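Local coordinates for tRNA (adenine(58)-N(1))-methyltransferase catalytic subunit TRM61 C-terminal domain-containing protein (Thermoplasma acidophilum, PDB 1YB2), which is a putative S-adenosyl-L-methionine-dependent methyltransferase, probably acting on adenine in RNA, as do the tRNA (adenine(58)-N1)-methyltransferases of its family, at residues A[108-120]-A[128-142]. Sequence-based numbering, arbitrary orientation.
Sequences LRPGMDILEVGVG and ILYALNGKGTLTVVE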
# COMPACT_ATOMS: atom_id res chain seq x y z
N LEU A 108 -0.68 -4.46 6.02
CA LEU A 108 0.11 -4.08 7.17
C LEU A 108 -0.78 -3.34 8.16
O LEU A 108 -1.60 -2.49 7.77
CB LEU A 108 1.31 -3.21 6.77
CG LEU A 108 2.72 -3.81 6.60
CD1 LEU A 108 2.71 -5.25 6.08
CD2 LEU A 108 3.53 -2.91 5.67
N ARG A 109 -0.60 -3.67 9.43
CA ARG A 109 -1.32 -3.02 10.53
C ARG A 109 -0.40 -3.06 11.75
O ARG A 109 0.47 -3.94 11.84
CB ARG A 109 -2.64 -3.76 10.83
CG ARG A 109 -2.46 -5.22 11.19
CD ARG A 109 -3.31 -5.60 12.38
NE ARG A 109 -4.63 -6.07 11.98
CZ ARG A 109 -5.74 -5.90 12.70
NH1 ARG A 109 -5.71 -5.25 13.86
NH2 ARG A 109 -6.90 -6.37 12.25
N PRO A 110 -0.58 -2.11 12.68
CA PRO A 110 0.18 -2.13 13.94
C PRO A 110 0.09 -3.44 14.72
O PRO A 110 -0.95 -4.12 14.70
CB PRO A 110 -0.46 -0.99 14.75
CG PRO A 110 -1.00 -0.07 13.73
CD PRO A 110 -1.48 -0.95 12.60
N GLY A 111 1.18 -3.80 15.38
CA GLY A 111 1.23 -4.96 16.26
C GLY A 111 1.86 -6.21 15.65
O GLY A 111 2.22 -7.13 16.37
N MSE A 112 1.98 -6.23 14.33
CA MSE A 112 2.57 -7.37 13.62
C MSE A 112 4.07 -7.48 13.85
O MSE A 112 4.77 -6.48 14.02
CB MSE A 112 2.29 -7.27 12.12
CG MSE A 112 0.82 -7.28 11.71
SE MSE A 112 0.66 -6.98 9.77
CE MSE A 112 1.13 -8.75 9.25
N ASP A 113 4.56 -8.72 13.84
CA ASP A 113 5.99 -8.99 13.78
C ASP A 113 6.35 -9.41 12.35
O ASP A 113 5.99 -10.49 11.89
CB ASP A 113 6.40 -10.06 14.78
CG ASP A 113 6.15 -9.62 16.22
OD1 ASP A 113 6.44 -8.45 16.58
OD2 ASP A 113 5.67 -10.45 17.01
N ILE A 114 7.08 -8.54 11.67
CA ILE A 114 7.37 -8.68 10.25
C ILE A 114 8.83 -9.03 10.03
O ILE A 114 9.73 -8.48 10.69
CB ILE A 114 6.98 -7.37 9.50
CG1 ILE A 114 5.47 -7.13 9.68
CG2 ILE A 114 7.40 -7.43 8.00
CD1 ILE A 114 4.95 -5.87 9.02
N LEU A 115 9.05 -9.96 9.12
CA LEU A 115 10.39 -10.35 8.70
C LEU A 115 10.62 -9.81 7.29
O LEU A 115 9.82 -10.06 6.38
CB LEU A 115 10.53 -11.89 8.70
CG LEU A 115 11.90 -12.41 8.22
CD1 LEU A 115 12.99 -11.96 9.19
CD2 LEU A 115 11.88 -13.94 8.12
N GLU A 116 11.70 -9.05 7.11
CA GLU A 116 12.08 -8.56 5.80
C GLU A 116 13.44 -9.15 5.41
O GLU A 116 14.45 -8.89 6.07
CB GLU A 116 12.10 -7.02 5.81
CG GLU A 116 12.49 -6.37 4.52
CD GLU A 116 12.49 -4.84 4.61
OE1 GLU A 116 12.54 -4.28 5.73
OE2 GLU A 116 12.45 -4.18 3.54
N VAL A 117 13.45 -9.94 4.34
CA VAL A 117 14.63 -10.61 3.83
C VAL A 117 15.10 -9.86 2.58
O VAL A 117 14.44 -9.89 1.54
CB VAL A 117 14.34 -12.11 3.54
CG1 VAL A 117 15.60 -12.83 3.13
CG2 VAL A 117 13.71 -12.78 4.78
N GLY A 118 16.22 -9.15 2.72
CA GLY A 118 16.71 -8.25 1.68
C GLY A 118 16.15 -6.87 1.92
O GLY A 118 14.94 -6.67 1.90
N VAL A 119 17.03 -5.91 2.16
CA VAL A 119 16.60 -4.59 2.58
C VAL A 119 16.51 -3.54 1.44
O VAL A 119 15.69 -2.63 1.52
CB VAL A 119 17.47 -4.07 3.76
CG1 VAL A 119 18.83 -3.63 3.28
CG2 VAL A 119 16.76 -2.96 4.52
N GLY A 120 17.31 -3.69 0.38
CA GLY A 120 17.39 -2.65 -0.66
C GLY A 120 17.84 -1.31 -0.09
O GLY A 120 18.81 -1.25 0.66
N ILE A 128 6.92 -0.04 6.12
CA ILE A 128 6.58 -0.98 7.20
C ILE A 128 6.54 -0.24 8.53
O ILE A 128 5.56 -0.34 9.28
CB ILE A 128 7.58 -2.17 7.24
CG1 ILE A 128 7.42 -3.06 5.99
CG2 ILE A 128 7.42 -2.99 8.53
CD1 ILE A 128 8.61 -4.01 5.75
N LEU A 129 7.59 0.53 8.82
CA LEU A 129 7.65 1.25 10.10
C LEU A 129 6.54 2.29 10.26
O LEU A 129 6.00 2.47 11.35
CB LEU A 129 9.01 1.89 10.33
CG LEU A 129 10.21 0.97 10.58
CD1 LEU A 129 11.43 1.80 11.01
CD2 LEU A 129 9.93 -0.09 11.63
N TYR A 130 6.20 2.97 9.16
CA TYR A 130 5.12 3.95 9.19
C TYR A 130 3.79 3.27 9.53
O TYR A 130 3.02 3.77 10.35
CB TYR A 130 5.03 4.68 7.84
CG TYR A 130 4.28 6.01 7.87
CD1 TYR A 130 4.86 7.15 8.42
CD2 TYR A 130 2.99 6.12 7.33
CE1 TYR A 130 4.17 8.37 8.43
CE2 TYR A 130 2.30 7.33 7.33
CZ TYR A 130 2.89 8.45 7.87
OH TYR A 130 2.21 9.64 7.87
N ALA A 131 3.54 2.12 8.92
CA ALA A 131 2.32 1.35 9.15
C ALA A 131 2.24 0.75 10.56
O ALA A 131 1.16 0.75 11.18
CB ALA A 131 2.17 0.26 8.09
N LEU A 132 3.37 0.26 11.07
CA LEU A 132 3.44 -0.29 12.41
C LEU A 132 3.16 0.76 13.47
O LEU A 132 2.62 0.44 14.52
CB LEU A 132 4.80 -0.94 12.68
CG LEU A 132 5.09 -2.27 11.97
CD1 LEU A 132 6.53 -2.71 12.33
CD2 LEU A 132 4.05 -3.38 12.33
N ASN A 133 3.54 2.01 13.20
CA ASN A 133 3.20 3.14 14.08
C ASN A 133 3.73 2.92 15.51
O ASN A 133 3.05 3.23 16.49
CB ASN A 133 1.68 3.37 14.07
CG ASN A 133 1.29 4.75 14.58
OD1 ASN A 133 1.87 5.75 14.18
ND2 ASN A 133 0.29 4.80 15.47
N GLY A 134 4.93 2.37 15.61
CA GLY A 134 5.56 2.12 16.90
C GLY A 134 5.11 0.84 17.59
O GLY A 134 5.64 0.50 18.65
N LYS A 135 4.17 0.11 17.00
CA LYS A 135 3.64 -1.12 17.60
C LYS A 135 3.93 -2.34 16.74
O LYS A 135 3.58 -2.38 15.55
CB LYS A 135 2.13 -1.00 17.81
CG LYS A 135 1.75 -0.33 19.10
CD LYS A 135 0.33 0.22 19.04
CE LYS A 135 -0.14 0.60 20.44
NZ LYS A 135 -1.27 1.58 20.39
N GLY A 136 4.55 -3.34 17.36
CA GLY A 136 5.03 -4.49 16.62
C GLY A 136 6.50 -4.27 16.31
O GLY A 136 7.10 -3.34 16.82
N THR A 137 7.06 -5.12 15.47
CA THR A 137 8.50 -5.15 15.27
C THR A 137 8.83 -5.47 13.82
O THR A 137 8.05 -6.11 13.11
CB THR A 137 9.20 -6.23 16.17
OG1 THR A 137 8.65 -7.52 15.86
CG2 THR A 137 9.03 -5.96 17.68
N LEU A 138 10.00 -5.00 13.39
CA LEU A 138 10.54 -5.34 12.09
C LEU A 138 11.90 -5.99 12.30
O LEU A 138 12.76 -5.47 13.05
CB LEU A 138 10.67 -4.09 11.20
CG LEU A 138 11.48 -4.22 9.91
CD1 LEU A 138 10.85 -5.23 8.92
CD2 LEU A 138 11.61 -2.84 9.24
N THR A 139 12.09 -7.14 11.66
CA THR A 139 13.35 -7.84 11.62
C THR A 139 13.89 -7.88 10.20
O THR A 139 13.24 -8.39 9.28
CB THR A 139 13.22 -9.27 12.22
OG1 THR A 139 12.70 -9.15 13.56
CG2 THR A 139 14.61 -10.00 12.28
N VAL A 140 15.09 -7.35 10.02
CA VAL A 140 15.69 -7.23 8.70
C VAL A 140 16.89 -8.17 8.63
O VAL A 140 17.81 -8.08 9.45
CB VAL A 140 16.13 -5.78 8.41
CG1 VAL A 140 16.83 -5.67 7.06
CG2 VAL A 140 14.93 -4.84 8.47
N VAL A 141 16.85 -9.08 7.66
CA VAL A 141 17.95 -10.01 7.39
C VAL A 141 18.56 -9.57 6.07
O VAL A 141 17.88 -9.58 5.03
CB VAL A 141 17.44 -11.48 7.25
CG1 VAL A 141 18.60 -12.46 6.99
CG2 VAL A 141 16.65 -11.91 8.48
N GLU A 142 19.83 -9.15 6.11
CA GLU A 142 20.53 -8.62 4.93
C GLU A 142 21.97 -9.14 4.86
O GLU A 142 22.75 -8.94 5.79
CB GLU A 142 20.50 -7.08 4.91
CG GLU A 142 21.37 -6.40 3.85
CD GLU A 142 21.07 -6.83 2.41
OE1 GLU A 142 19.88 -6.92 2.03
OE2 GLU A 142 22.02 -7.07 1.63
O HOH W 1 9.99 -8.92 13.58
O HOH W 2 19.13 -5.80 -0.22
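Ile114 meets Ile128 in the apolar layer of the first beta-alpha-beta unit of a Rossmann-like methyltransferase fold, where helix 123-132 packs on parallel strands 113-117 and 137-141. With CG1 beside its backbone N (chi1 -60°) and the chain then extended, Ile114 sends CD1 to within 3.8 Å of Ile128 CG2. Leu108, in the loop before the strand, also packs on the helix, its CB against Ala131 CB and its CD2 against Ile128 CG1. On the sheet face that carries Ile114, Glu116 runs out fully extended. Glu116 is buried; its OE1 has Val140 CG2 and Leu138 CD1 close by and is hydrogen-bonded to Ser125 OG of the helix. The other face carries Leu115, whose CD1 reaches Val141 CG2 at 3.7 Å.

Between the strands the backbone ladder is regular, tightest where Glu116 N gives a straight 2.7 Å bond to Thr139 O. At the start of the ladder Thr137 OG1 donates to Asp113 OD1 at 2.5 Å, arriving from above the carboxylate plane, while a water ties Ile114 O to both threonine hydroxyls, Thr137 OG1 and Thr139 OG1. The far end leads into the predicted cofactor site: Glu142, a probable S-adenosyl-L-methionine ligand, turns back at chi2 (57°) toward the glycine-containing loop after strand 113-117. Its OE2 is held by Asp144 N, and its OE1 accepts Val119 N at 3.0 Å on the anti side of the carboxylate, plus a water that also takes the N-H of Gly120.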